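Local structure of PHOX (Pseudomonas fluorescens, 4AMF) at residues R265-N270 and M285-R290; E292-F297 and D380-I385. The protein catalyses phosphate monoester hydrolysis as an alkaline phosphatase of the PhoX family, a beta-propeller enzyme with an iron-calcium cofactor at its active site. All coordinates share one frame; numbering follows the deposited sequence.

How the contacts relate
From the N terminus, the chain enters strand 268-275, turns back along strand 280-287, and contact 1 closes this beta hairpin, 265-270 meeting 285-290 across a gap of 14 residues. The next strand, 292-299, opens contact 2, which closes a much longer loop of 82 residues when 380-385 returns to it. The two contacts therefore follow in series and neither nests in nor crosses the other. The centres of contact 1 and contact 2 are about 6 Å apart. Strands 280-287 and 292-299 are sheet neighbours, Met285 O lying 2.7 Å from Tyr295 N, while the salt bridge from Asp288 OD1 to Arg381 NE joins the contacts beside the diiron centre and bound AppCp.

Contact 1 of 2, residues R265-N270 and M285-R290; sequences RFKHEN and MGDDER. With CA (calcium ion), chain F; FEO (mu-oxo-diiron), chain I; ACP (phosphomethylphosphonic acid adenylate ester), chain C.
Two carboxylate oxygens, Glu269 OE1 and Asp288 OD2, lie only 3.1 Å apart, a pairing made tolerable by the iron FE2 that both bind. Glu269 bridges metals: its OE1 binds FE2 and its OE2 a calcium ion 2.3 Å away, with CG anti to the backbone N (chi1 -178°) and a bend at chi2 turning the carboxylate into the cluster. The shorter Asp288 offers OD2 to the same iron, and its OD1 is held by Arg381.

Backbone bonds hold both ligands in place: Glu269 N donates to Gly286 O (3.1 Å) and Asp288 N to Lys267 O (2.9 Å). Beside them Lys267 N meets Asp287 OD1 from above the carboxylate plane, while Arg368 takes OD2. The extended Lys267 chain carries NZ to Glu289 OE1, a salt bridge of 3.0 Å; Tyr212 also engages this lysine, and Arg368 the glutamate. Met285 CB touches the Phe266 ring edge at CZ (3.9 Å), and its SD lies at the His268 edge, 3.7 Å from CE1. Water 1 ties Asn270 O to Gly286 O.

Acidic side chains suit this end of the hairpin because iron and calcium are well served by anionic oxygen ligands. The calcium is a second partner of Glu269 alone, whereas the shared iron probably offsets the repulsion between the two carboxylates and holds their oxygens close.

Contact 2 of 2, residues E292-F297 and D380-I385; sequences EFIYKF and DRPEWI. With CA (calcium ion), chain G; ACP (phosphomethylphosphonic acid adenylate ester), chain C; FEO (mu-oxo-diiron), chain I.
Ile294 meets Pro382 through aliphatic surface alone: CG1 of the isoleucine lies 3.7 Å from CB of the proline, the two side chains slanting across each other. The proline's CG also rests 3.6 Å from the backbone oxygen Phe293 O. With Ile294 CG1 beside its backbone N (chi1 -65°), the other branch, CG2, extends to Ile385 CD1 at 4.2 Å, a looser contact. Branched and cyclic hydrocarbon groups suit this buried seam, where they pack without introducing polar atoms that need partners. Strand 394-398 adds Cys396 against both isoleucines, and Phe325 also packs on Ile294.

Farther out, the residues flanking Pro382 carry the polar work. Arg381 reaches the bound AppCp and Glu383 the metals, while the proline between them packs on Phe293 O and Ile294 near the start of strand 292-299. A bend at chi3 (64°) brings the Arg381 guanidinium to the ligand, where NH2 donates a nearly straight bond of 2.7 Å to ACP O1B (175° at the hydrogen). ACP O3' lies over one guanidinium face. A long chain ending in a flat, charged guanidinium thus suits its place against the nucleotide. The extended Glu383 chain brings both carboxylate oxygens to a calcium ion, each 2.6 Å away, and OE2 also binds FE2 at 2.1 Å. That calcium is bound as well by Asp490, Asp475 and the ligand oxygens O1G and O1B.

Pro382 thus packs on 292-297 while Arg381 and Glu383, either side of it in sequence, reach the PhoX active site, the one binding AppCp and the other metal, where strand ends and adjoining loops of the beta-propeller carry the ligands of the iron-calcium cofactor.

Contact 1 of 2, residues R265-N270 and M285-R290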
ATOM      1  N   ARG A 265      -1.640   8.872 -12.518  1.00 10.32           N
ATOM      2  CA  ARG A 265      -2.691   9.013 -11.520  1.00  9.35           C
ATOM      3  C   ARG A 265      -3.625   7.784 -11.593  1.00 12.14           C
ATOM      4  O   ARG A 265      -4.265   7.533 -12.624  1.00 11.65           O
ATOM      5  CB  ARG A 265      -3.471  10.312 -11.718  1.00 11.31           C
ATOM      6  CG  ARG A 265      -4.655  10.477 -10.762  1.00 10.10           C
ATOM      7  CD  ARG A 265      -5.242  11.856 -10.912  1.00 11.04           C
ATOM      8  NE  ARG A 265      -6.583  11.956 -10.358  1.00 12.13           N
ATOM      9  CZ  ARG A 265      -7.714  11.708 -11.010  1.00 11.74           C
ATOM     10  NH1 ARG A 265      -7.688  11.327 -12.283  1.00 12.04           N
ATOM     11  NH2 ARG A 265      -8.882  11.830 -10.391  1.00 12.61           N
ATOM     12  N   PHE A 266      -3.799   7.152 -10.458  1.00 10.02           N
ATOM     13  CA  PHE A 266      -4.663   5.995 -10.250  1.00 10.44           C
ATOM     14  C   PHE A 266      -4.706   5.667  -8.757  1.00 14.56           C
ATOM     15  O   PHE A 266      -4.225   6.472  -7.970  1.00 13.01           O
ATOM     16  CB  PHE A 266      -4.280   4.829 -11.145  1.00 11.16           C
ATOM     17  CG  PHE A 266      -2.838   4.407 -11.161  1.00 11.78           C
ATOM     18  CD1 PHE A 266      -2.373   3.462 -10.270  1.00 13.06           C
ATOM     19  CD2 PHE A 266      -1.986   4.819 -12.182  1.00 12.85           C
ATOM     20  CE1 PHE A 266      -1.052   3.031 -10.295  1.00 12.53           C
ATOM     21  CE2 PHE A 266      -0.649   4.391 -12.207  1.00 14.79           C
ATOM     22  CZ  PHE A 266      -0.211   3.435 -11.315  1.00 13.87           C
ATOM     23  N   LYS A 267      -5.316   4.537  -8.343  1.00 10.96           N
ATOM     24  CA  LYS A 267      -5.432   4.210  -6.920  1.00 10.67           C
ATOM     25  C   LYS A 267      -4.224   3.351  -6.575  1.00 13.54           C
ATOM     26  O   LYS A 267      -4.247   2.108  -6.542  1.00 12.08           O
ATOM     27  CB  LYS A 267      -6.806   3.594  -6.638  1.00 10.79           C
ATOM     28  CG  LYS A 267      -7.951   4.480  -7.138  1.00  9.80           C
ATOM     29  CD  LYS A 267      -9.286   4.035  -6.653  1.00 14.98           C
ATOM     30  CE  LYS A 267     -10.351   4.859  -7.316  1.00 15.01           C
ATOM     31  NZ  LYS A 267     -11.717   4.391  -7.000  1.00 16.58           N
ATOM     32  N   HIS A 268      -3.122   4.072  -6.403  1.00 12.07           N
ATOM     33  CA  HIS A 268      -1.810   3.512  -6.122  1.00 11.18           C
ATOM     34  C   HIS A 268      -1.728   2.733  -4.837  1.00 13.48           C
ATOM     35  O   HIS A 268      -2.040   3.296  -3.795  1.00 13.73           O
ATOM     36  CB  HIS A 268      -0.756   4.642  -6.055  1.00 11.18           C
ATOM     37  CG  HIS A 268      -0.446   5.283  -7.354  1.00 12.54           C
ATOM     38  ND1 HIS A 268       0.541   4.807  -8.177  1.00 13.54           N
ATOM     39  CD2 HIS A 268      -0.932   6.426  -7.881  1.00 12.97           C
ATOM     40  CE1 HIS A 268       0.600   5.642  -9.204  1.00 13.21           C
ATOM     41  NE2 HIS A 268      -0.223   6.657  -9.049  1.00 12.03           N
ATOM     42  N   GLU A 269      -1.313   1.455  -4.892  1.00 11.51           N
ATOM     43  CA  GLU A 269      -1.097   0.666  -3.690  1.00 10.17           C
ATOM     44  C   GLU A 269       0.337   0.866  -3.162  1.00 11.65           C
ATOM     45  O   GLU A 269       0.504   1.478  -2.140  1.00 12.71           O
ATOM     46  CB  GLU A 269      -1.353  -0.822  -3.930  1.00 11.39           C
ATOM     47  CG  GLU A 269      -1.183  -1.653  -2.667  1.00 10.85           C
ATOM     48  CD  GLU A 269      -2.446  -2.025  -1.942  1.00 10.49           C
ATOM     49  OE1 GLU A 269      -3.547  -1.821  -2.506  1.00 13.29           O
ATOM     50  OE2 GLU A 269      -2.329  -2.452  -0.765  1.00 13.62           O
ATOM     51  N   ASN A 270       1.372   0.389  -3.874  1.00 10.90           N
ATOM     52  CA  ASN A 270       2.756   0.587  -3.440  1.00  9.90           C
ATOM     53  C   ASN A 270       3.613   0.870  -4.668  1.00 12.34           C
ATOM     54  O   ASN A 270       3.084   0.978  -5.787  1.00 12.10           O
ATOM     55  CB  ASN A 270       3.293  -0.579  -2.601  1.00 11.54           C
ATOM     56  CG  ASN A 270       3.973  -1.678  -3.355  1.00 14.09           C
ATOM     57  OD1 ASN A 270       3.580  -1.994  -4.483  1.00 12.63           O
ATOM     58  ND2 ASN A 270       4.994  -2.305  -2.743  1.00 13.65           N
ATOM     59  N   MET A 285       4.020  -0.545 -10.202  1.00 11.40           N
ATOM     60  CA  MET A 285       2.919   0.014  -9.450  1.00 11.78           C
ATOM     61  C   MET A 285       1.603  -0.662  -9.755  1.00 14.70           C
ATOM     62  O   MET A 285       1.229  -0.753 -10.918  1.00 13.73           O
ATOM     63  CB  MET A 285       2.797   1.500  -9.838  1.00 11.97           C
ATOM     64  CG  MET A 285       3.966   2.325  -9.388  1.00 12.95           C
ATOM     65  SD  MET A 285       3.821   4.016  -9.973  1.00 14.28           S
ATOM     66  CE  MET A 285       4.250   3.788 -11.717  1.00 12.72           C
ATOM     67  N   GLY A 286       0.852  -1.016  -8.723  1.00 12.97           N
ATOM     68  CA  GLY A 286      -0.492  -1.558  -8.893  1.00 12.83           C
ATOM     69  C   GLY A 286      -1.573  -0.519  -8.693  1.00 13.91           C
ATOM     70  O   GLY A 286      -1.428   0.404  -7.850  1.00 12.37           O
ATOM     71  N   ASP A 287      -2.689  -0.658  -9.446  1.00 11.72           N
ATOM     72  CA  ASP A 287      -3.888   0.157  -9.303  1.00 11.34           C
ATOM     73  C   ASP A 287      -4.913  -0.713  -8.616  1.00 13.72           C
ATOM     74  O   ASP A 287      -5.416  -1.630  -9.254  1.00 13.63           O
ATOM     75  CB  ASP A 287      -4.375   0.607 -10.672  1.00 11.69           C
ATOM     76  CG  ASP A 287      -5.542   1.594 -10.652  1.00 12.65           C
ATOM     77  OD1 ASP A 287      -5.995   1.978  -9.541  1.00 10.41           O
ATOM     78  OD2 ASP A 287      -6.057   1.927 -11.743  1.00 11.57           O
ATOM     79  N   ASP A 288      -5.178  -0.503  -7.301  1.00  9.74           N
ATOM     80  CA  ASP A 288      -6.024  -1.439  -6.580  1.00  8.86           C
ATOM     81  C   ASP A 288      -7.511  -1.176  -6.712  1.00 12.85           C
ATOM     82  O   ASP A 288      -8.163  -0.575  -5.853  1.00 14.59           O
ATOM     83  CB  ASP A 288      -5.622  -1.590  -5.137  1.00 10.55           C
ATOM     84  CG  ASP A 288      -6.450  -2.666  -4.456  1.00 14.99           C
ATOM     85  OD1 ASP A 288      -7.107  -3.443  -5.160  1.00 15.44           O
ATOM     86  OD2 ASP A 288      -6.484  -2.686  -3.240  1.00 14.66           O
ATOM     87  N   GLU A 289      -8.040  -1.728  -7.758  1.00  9.98           N
ATOM     88  CA  GLU A 289      -9.479  -1.728  -8.025  1.00  9.96           C
ATOM     89  C   GLU A 289      -9.814  -2.934  -8.904  1.00 13.38           C
ATOM     90  O   GLU A 289      -9.054  -3.266  -9.823  1.00 12.07           O
ATOM     91  CB  GLU A 289      -9.978  -0.415  -8.628  1.00 12.32           C
ATOM     92  CG  GLU A 289     -11.492  -0.363  -8.771  1.00 14.11           C
ATOM     93  CD  GLU A 289     -12.047   1.006  -9.109  1.00 30.90           C
ATOM     94  OE1 GLU A 289     -11.387   2.016  -8.760  1.00 13.66           O
ATOM     95  OE2 GLU A 289     -13.150   1.073  -9.709  1.00 25.92           O
ATOM     96  N   ARG A 290     -10.905  -3.625  -8.603  1.00 13.10           N
ATOM     97  CA  ARG A 290     -11.302  -4.763  -9.434  1.00 13.49           C
ATOM     98  C   ARG A 290     -11.265  -4.398 -10.940  1.00 14.02           C
ATOM     99  O   ARG A 290     -11.871  -3.423 -11.371  1.00 13.37           O
ATOM    100  CB  ARG A 290     -12.727  -5.211  -9.104  1.00 13.13           C
ATOM    101  CG  ARG A 290     -12.900  -5.944  -7.792  1.00 22.56           C
ATOM    102  CD  ARG A 290     -14.345  -6.392  -7.628  1.00 19.50           C
ATOM    103  NE  ARG A 290     -15.191  -5.307  -7.156  1.00 27.29           N
ATOM    104  CZ  ARG A 290     -15.393  -4.993  -5.879  0.50 35.28           C
ATOM    105  NH1 ARG A 290     -14.799  -5.684  -4.908  1.00 35.08           N
ATOM    106  NH2 ARG A 290     -16.180  -3.985  -5.562  1.00 26.93           N
TER
HETATM  107 CA    CA F1592      -3.416  -2.949   1.194  0.84 12.06          CA
HETATM  108 FE1  FEO I1595      -5.028   0.277   0.925  0.87 12.30          FE
HETATM  109 FE2  FEO I1595      -5.404  -1.914  -1.615  0.99 12.82          FE
HETATM  110  O   FEO I1595      -4.710  -1.465   0.155  1.00 13.17           O
HETATM  111  PG  ACP C1589      -7.542  -1.748   0.740  0.81 13.11           P
HETATM  112  O1G ACP C1589      -6.845  -2.788   1.719  0.81 12.20           O
HETATM  113  O2G ACP C1589      -7.074  -0.234   1.176  0.81 12.72           O
HETATM  114  O3G ACP C1589      -7.252  -2.100  -0.755  0.81 13.01           O
HETATM  115  PB  ACP C1589      -9.799  -3.529   1.202  0.81 12.96           P
HETATM  116  O1B ACP C1589      -9.042  -4.504   0.392  0.81 14.17           O
HETATM  117  O2B ACP C1589      -9.900  -3.685   2.736  0.81 12.85           O
HETATM  118  C3B ACP C1589      -9.307  -1.883   0.852  0.81 11.40           C
HETATM  119  PA  ACP C1589     -12.712  -3.685   1.094  0.81 18.71           P
HETATM  120  O1A ACP C1589     -12.970  -2.487   1.920  0.81 24.27           O
HETATM  121  O2A ACP C1589     -13.135  -5.051   1.536  0.81 26.70           O
HETATM  122  O3A ACP C1589     -11.235  -3.733   0.599  0.81 14.62           O
HETATM  123  O5' ACP C1589     -13.526  -3.522  -0.337  0.81 15.93           O
HETATM  124  C5' ACP C1589     -13.223  -4.352  -1.470  0.81 14.67           C
HETATM  125  C4' ACP C1589     -12.900  -3.514  -2.680  0.81 13.77           C
HETATM  126  O4' ACP C1589     -14.103  -2.860  -3.131  0.81 11.17           O
HETATM  127  C3' ACP C1589     -11.849  -2.416  -2.552  0.81 11.79           C
HETATM  128  O3' ACP C1589     -11.081  -2.335  -3.755  0.81 11.32           O
HETATM  129  C2' ACP C1589     -12.693  -1.171  -2.275  0.81 11.37           C
HETATM  130  O2' ACP C1589     -12.006   0.007  -2.673  0.81 14.98           O
HETATM  131  C1' ACP C1589     -13.944  -1.451  -3.115  0.81 12.58           C
HETATM  132  N9  ACP C1589     -15.177  -0.862  -2.606  0.81 12.60           N
HETATM  133  C8  ACP C1589     -15.551  -0.700  -1.296  0.81 16.09           C
HETATM  134  N7  ACP C1589     -16.728  -0.146  -1.140  0.81 18.36           N
HETATM  135  C5  ACP C1589     -17.161   0.079  -2.438  0.81 15.77           C
HETATM  136  C6  ACP C1589     -18.313   0.704  -2.963  0.81 21.61           C
HETATM  137  N6  ACP C1589     -19.241   1.305  -2.212  0.81 21.60           N
HETATM  138  N1  ACP C1589     -18.431   0.772  -4.310  0.81 23.17           N
HETATM  139  C2  ACP C1589     -17.450   0.270  -5.069  0.81 22.36           C
HETATM  140  N3  ACP C1589     -16.311  -0.317  -4.684  0.81 18.61           N
HETATM  141  C4  ACP C1589     -16.224  -0.375  -3.353  0.81 13.93           C
HETATM  142  O   HOH W   1       0.908   2.097  -7.269  1.00 14.66           O
HETATM  143  O   HOH W   2       1.315  -1.705  -6.043  1.00 12.08           O
HETATM  144  O   HOH W   3      -1.447  -1.438   1.988  1.00 14.13           O
HETATM  145  O   HOH W   4      -3.028  -3.610   3.537  1.00 19.09           O
HETATM  146  O   HOH W   5      -4.282  -0.963   2.766  1.00 14.86           O

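Contact 2 of 2, residues E292-F297 and D380-I385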
ATOM      1  N   GLU A 292      -8.690  -3.340 -12.748  1.00 13.76           N
ATOM      2  CA  GLU A 292      -7.721  -2.312 -13.138  1.00 12.61           C
ATOM      3  C   GLU A 292      -6.331  -2.940 -13.403  1.00 12.80           C
ATOM      4  O   GLU A 292      -6.198  -4.172 -13.490  1.00 11.73           O
ATOM      5  CB  GLU A 292      -7.733  -1.133 -12.142  1.00 12.86           C
ATOM      6  CG  GLU A 292      -9.010  -0.317 -12.240  1.00 14.40           C
ATOM      7  CD  GLU A 292      -9.270   0.479 -13.509  1.00 19.44           C
ATOM      8  OE1 GLU A 292      -8.365   0.612 -14.375  1.00 13.88           O
ATOM      9  OE2 GLU A 292     -10.412   0.982 -13.632  1.00 18.86           O
ATOM     10  N   PHE A 293      -5.305  -2.116 -13.638  1.00 11.56           N
ATOM     11  CA  PHE A 293      -4.044  -2.549 -14.205  1.00 10.36           C
ATOM     12  C   PHE A 293      -2.784  -2.476 -13.354  1.00 13.43           C
ATOM     13  O   PHE A 293      -2.815  -1.975 -12.246  1.00 12.93           O
ATOM     14  CB  PHE A 293      -3.832  -1.779 -15.511  1.00 11.57           C
ATOM     15  CG  PHE A 293      -5.039  -1.672 -16.414  1.00 11.80           C
ATOM     16  CD1 PHE A 293      -5.691  -2.807 -16.868  1.00 15.45           C
ATOM     17  CD2 PHE A 293      -5.465  -0.448 -16.875  1.00 11.02           C
ATOM     18  CE1 PHE A 293      -6.801  -2.703 -17.726  1.00 14.98           C
ATOM     19  CE2 PHE A 293      -6.560  -0.342 -17.747  1.00 14.71           C
ATOM     20  CZ  PHE A 293      -7.210  -1.472 -18.176  1.00 15.12           C
ATOM     21  N   ILE A 294      -1.705  -2.974 -13.914  1.00 10.57           N
ATOM     22  CA  ILE A 294      -0.373  -2.968 -13.327  1.00  9.46           C
ATOM     23  C   ILE A 294       0.457  -2.071 -14.222  1.00 14.38           C
ATOM     24  O   ILE A 294       0.435  -2.240 -15.452  1.00 13.28           O
ATOM     25  CB  ILE A 294       0.242  -4.353 -13.181  1.00 11.74           C
ATOM     26  CG1 ILE A 294      -0.571  -5.209 -12.180  1.00 11.01           C
ATOM     27  CG2 ILE A 294       1.718  -4.247 -12.754  1.00 11.58           C
ATOM     28  CD1 ILE A 294      -0.224  -6.750 -12.152  1.00 13.04           C
ATOM     29  N   TYR A 295       1.178  -1.133 -13.617  1.00 10.90           N
ATOM     30  CA  TYR A 295       1.948  -0.141 -14.339  1.00  8.35           C
ATOM     31  C   TYR A 295       3.422  -0.228 -14.014  1.00 10.42           C
ATOM     32  O   TYR A 295       3.825  -0.841 -13.049  1.00 11.89           O
ATOM     33  CB  TYR A 295       1.457   1.254 -13.992  1.00  9.82           C
ATOM     34  CG  TYR A 295       0.021   1.518 -14.402  1.00 10.75           C
ATOM     35  CD1 TYR A 295      -1.040   1.028 -13.647  1.00 11.67           C
ATOM     36  CD2 TYR A 295      -0.275   2.342 -15.471  1.00 11.97           C
ATOM     37  CE1 TYR A 295      -2.363   1.331 -13.975  1.00 11.57           C
ATOM     38  CE2 TYR A 295      -1.592   2.641 -15.812  1.00 11.85           C
ATOM     39  CZ  TYR A 295      -2.637   2.096 -15.094  1.00 11.55           C
ATOM     40  OH  TYR A 295      -3.913   2.420 -15.451  1.00 12.76           O
ATOM     41  N   LYS A 296       4.238   0.387 -14.855  1.00 10.18           N
ATOM     42  CA  LYS A 296       5.707   0.398 -14.712  1.00  9.56           C
ATOM     43  C   LYS A 296       6.239   1.745 -15.196  1.00 13.04           C
ATOM     44  O   LYS A 296       5.905   2.168 -16.281  1.00 12.93           O
ATOM     45  CB  LYS A 296       6.349  -0.749 -15.509  1.00 11.19           C
ATOM     46  CG  LYS A 296       7.857  -0.801 -15.532  1.00 13.89           C
ATOM     47  CD  LYS A 296       8.261  -1.808 -16.599  1.00 14.81           C
ATOM     48  CE  LYS A 296       9.741  -2.028 -16.684  1.00 13.87           C
ATOM     49  NZ  LYS A 296      10.068  -2.900 -17.840  1.00 13.67           N
ATOM     50  N   PHE A 297       7.002   2.421 -14.374  1.00 10.09           N
ATOM     51  CA  PHE A 297       7.620   3.691 -14.740  1.00  9.41           C
ATOM     52  C   PHE A 297       9.098   3.432 -14.879  1.00 12.89           C
ATOM     53  O   PHE A 297       9.655   2.768 -14.039  1.00 13.27           O
ATOM     54  CB  PHE A 297       7.357   4.770 -13.697  1.00 10.45           C
ATOM     55  CG  PHE A 297       8.224   5.988 -13.905  1.00  9.57           C
ATOM     56  CD1 PHE A 297       7.871   6.959 -14.815  1.00 10.82           C
ATOM     57  CD2 PHE A 297       9.414   6.147 -13.203  1.00 10.26           C
ATOM     58  CE1 PHE A 297       8.640   8.128 -14.942  1.00 11.07           C
ATOM     59  CE2 PHE A 297      10.198   7.291 -13.363  1.00 13.60           C
ATOM     60  CZ  PHE A 297       9.791   8.277 -14.213  1.00 11.96           C
ATOM     61  N   ASP A 380      -7.160  -8.877 -11.214  1.00 11.81           N
ATOM     62  CA  ASP A 380      -7.852  -9.098  -9.940  1.00 11.81           C
ATOM     63  C   ASP A 380      -7.235  -8.303  -8.797  1.00 14.54           C
ATOM     64  O   ASP A 380      -6.613  -8.869  -7.899  1.00 15.34           O
ATOM     65  CB  ASP A 380      -7.859 -10.595  -9.571  1.00 12.32           C
ATOM     66  CG  ASP A 380      -8.733 -11.480 -10.426  1.00 15.71           C
ATOM     67  OD1 ASP A 380      -9.483 -10.942 -11.259  1.00 14.00           O
ATOM     68  OD2 ASP A 380      -8.686 -12.718 -10.236  1.00 16.05           O
ATOM     69  N   ARG A 381      -7.427  -6.987  -8.805  1.00 12.80           N
ATOM     70  CA  ARG A 381      -6.985  -6.125  -7.710  1.00 12.04           C
ATOM     71  C   ARG A 381      -5.520  -6.219  -7.322  1.00 13.75           C
ATOM     72  O   ARG A 381      -5.158  -6.798  -6.294  1.00 13.86           O
ATOM     73  CB  ARG A 381      -7.851  -6.355  -6.476  1.00 12.55           C
ATOM     74  CG  ARG A 381      -9.273  -5.868  -6.638  1.00 11.60           C
ATOM     75  CD  ARG A 381      -9.974  -5.948  -5.324  1.00 15.93           C
ATOM     76  NE  ARG A 381      -9.329  -5.042  -4.371  1.00 17.48           N
ATOM     77  CZ  ARG A 381      -9.453  -5.099  -3.048  1.00 21.93           C
ATOM     78  NH1 ARG A 381     -10.256  -5.996  -2.483  1.00 13.80           N
ATOM     79  NH2 ARG A 381      -8.797  -4.241  -2.279  1.00 14.25           N
ATOM     80  N   PRO A 382      -4.636  -5.670  -8.155  1.00 12.19           N
ATOM     81  CA  PRO A 382      -3.225  -5.646  -7.773  1.00 11.63           C
ATOM     82  C   PRO A 382      -3.024  -4.831  -6.495  1.00 14.82           C
ATOM     83  O   PRO A 382      -3.417  -3.658  -6.441  1.00 15.24           O
ATOM     84  CB  PRO A 382      -2.502  -5.050  -8.993  1.00 14.09           C
ATOM     85  CG  PRO A 382      -3.565  -4.581  -9.927  1.00 17.58           C
ATOM     86  CD  PRO A 382      -4.925  -4.927  -9.389  1.00 14.03           C
ATOM     87  N   GLU A 383      -2.390  -5.435  -5.495  1.00 12.41           N
ATOM     88  CA  GLU A 383      -2.018  -4.723  -4.290  1.00 11.20           C
ATOM     89  C   GLU A 383      -0.487  -4.607  -4.273  1.00 13.83           C
ATOM     90  O   GLU A 383       0.043  -4.004  -5.217  1.00 15.33           O
ATOM     91  CB  GLU A 383      -2.710  -5.259  -3.030  1.00 12.09           C
ATOM     92  CG  GLU A 383      -4.202  -4.942  -3.054  1.00 11.50           C
ATOM     93  CD  GLU A 383      -4.900  -4.967  -1.701  1.00 18.38           C
ATOM     94  OE1 GLU A 383      -5.224  -6.079  -1.255  1.00 15.76           O
ATOM     95  OE2 GLU A 383      -5.055  -3.908  -1.047  1.00 13.76           O
ATOM     96  N   TRP A 384       0.233  -5.085  -3.272  1.00 11.65           N
ATOM     97  CA  TRP A 384       1.659  -4.818  -3.205  1.00 10.68           C
ATOM     98  C   TRP A 384       2.443  -5.573  -4.248  1.00 11.87           C
ATOM     99  O   TRP A 384       2.173  -6.749  -4.511  1.00 13.61           O
ATOM    100  CB  TRP A 384       2.246  -5.129  -1.820  1.00 10.62           C
ATOM    101  CG  TRP A 384       1.786  -4.238  -0.727  1.00 11.80           C
ATOM    102  CD1 TRP A 384       0.503  -3.890  -0.459  1.00 14.00           C
ATOM    103  CD2 TRP A 384       2.547  -3.883   0.436  1.00 10.91           C
ATOM    104  NE1 TRP A 384       0.433  -3.222   0.742  1.00 11.84           N
ATOM    105  CE2 TRP A 384       1.648  -3.302   1.359  1.00 13.84           C
ATOM    106  CE3 TRP A 384       3.897  -4.017   0.796  1.00 12.17           C
ATOM    107  CZ2 TRP A 384       2.054  -2.850   2.600  1.00 14.27           C
ATOM    108  CZ3 TRP A 384       4.268  -3.677   2.077  1.00 13.95           C
ATOM    109  CH2 TRP A 384       3.370  -3.032   2.936  1.00 14.35           C
ATOM    110  N   ILE A 385       3.534  -4.941  -4.697  1.00 11.49           N
ATOM    111  CA  ILE A 385       4.540  -5.482  -5.593  1.00 10.45           C
ATOM    112  C   ILE A 385       5.912  -5.423  -4.867  1.00 12.31           C
ATOM    113  O   ILE A 385       6.241  -4.388  -4.261  1.00 13.43           O
ATOM    114  CB  ILE A 385       4.599  -4.726  -6.924  1.00 13.06           C
ATOM    115  CG1 ILE A 385       3.193  -4.697  -7.596  1.00 12.30           C
ATOM    116  CG2 ILE A 385       5.660  -5.328  -7.839  1.00 11.26           C
ATOM    117  CD1 ILE A 385       3.125  -3.996  -8.829  1.00 16.87           C
TER
HETATM  118 CA    CA G1593      -6.609  -4.957   0.709  0.96 13.34          CA
HETATM  119  PG  ACP C1589      -7.542  -1.748   0.740  0.81 13.11           P
HETATM  120  O1G ACP C1589      -6.845  -2.788   1.719  0.81 12.20           O
HETATM  121  O2G ACP C1589      -7.074  -0.234   1.176  0.81 12.72           O
HETATM  122  O3G ACP C1589      -7.252  -2.100  -0.755  0.81 13.01           O
HETATM  123  PB  ACP C1589      -9.799  -3.529   1.202  0.81 12.96           P
HETATM  124  O1B ACP C1589      -9.042  -4.504   0.392  0.81 14.17           O
HETATM  125  O2B ACP C1589      -9.900  -3.685   2.736  0.81 12.85           O
HETATM  126  C3B ACP C1589      -9.307  -1.883   0.852  0.81 11.40           C
HETATM  127  PA  ACP C1589     -12.712  -3.685   1.094  0.81 18.71           P
HETATM  128  O1A ACP C1589     -12.970  -2.487   1.920  0.81 24.27           O
HETATM  129  O2A ACP C1589     -13.135  -5.051   1.536  0.81 26.70           O
HETATM  130  O3A ACP C1589     -11.235  -3.733   0.599  0.81 14.62           O
HETATM  131  O5' ACP C1589     -13.526  -3.522  -0.337  0.81 15.93           O
HETATM  132  C5' ACP C1589     -13.223  -4.352  -1.470  0.81 14.67           C
HETATM  133  C4' ACP C1589     -12.900  -3.514  -2.680  0.81 13.77           C
HETATM  134  O4' ACP C1589     -14.103  -2.860  -3.131  0.81 11.17           O
HETATM  135  C3' ACP C1589     -11.849  -2.416  -2.552  0.81 11.79           C
HETATM  136  O3' ACP C1589     -11.081  -2.335  -3.755  0.81 11.32           O
HETATM  137  C2' ACP C1589     -12.693  -1.171  -2.275  0.81 11.37           C
HETATM  138  O2' ACP C1589     -12.006   0.007  -2.673  0.81 14.98           O
HETATM  139  C1' ACP C1589     -13.944  -1.451  -3.115  0.81 12.58           C
HETATM  140  N9  ACP C1589     -15.177  -0.862  -2.606  0.81 12.60           N
HETATM  141  C8  ACP C1589     -15.551  -0.700  -1.296  0.81 16.09           C
HETATM  142  N7  ACP C1589     -16.728  -0.146  -1.140  0.81 18.36           N
HETATM  143  C5  ACP C1589     -17.161   0.079  -2.438  0.81 15.77           C
HETATM  144  C6  ACP C1589     -18.313   0.704  -2.963  0.81 21.61           C
HETATM  145  N6  ACP C1589     -19.241   1.305  -2.212  0.81 21.60           N
HETATM  146  N1  ACP C1589     -18.431   0.772  -4.310  0.81 23.17           N
HETATM  147  C2  ACP C1589     -17.450   0.270  -5.069  0.81 22.36           C
HETATM  148  N3  ACP C1589     -16.311  -0.317  -4.684  0.81 18.61           N
HETATM  149  C4  ACP C1589     -16.224  -0.375  -3.353  0.81 13.93           C
HETATM  150 FE1  FEO I1595      -5.028   0.277   0.925  0.87 12.30          FE
HETATM  151 FE2  FEO I1595      -5.404  -1.914  -1.615  0.99 12.82          FE
HETATM  152  O   FEO I1595      -4.710  -1.465   0.155  1.00 13.17           O
HETATM  153  O   HOH W   5      -4.282  -0.963   2.766  1.00 14.86           O
HETATM  154  O   HOH W   6      -7.224  -7.166   0.468  1.00 12.93           O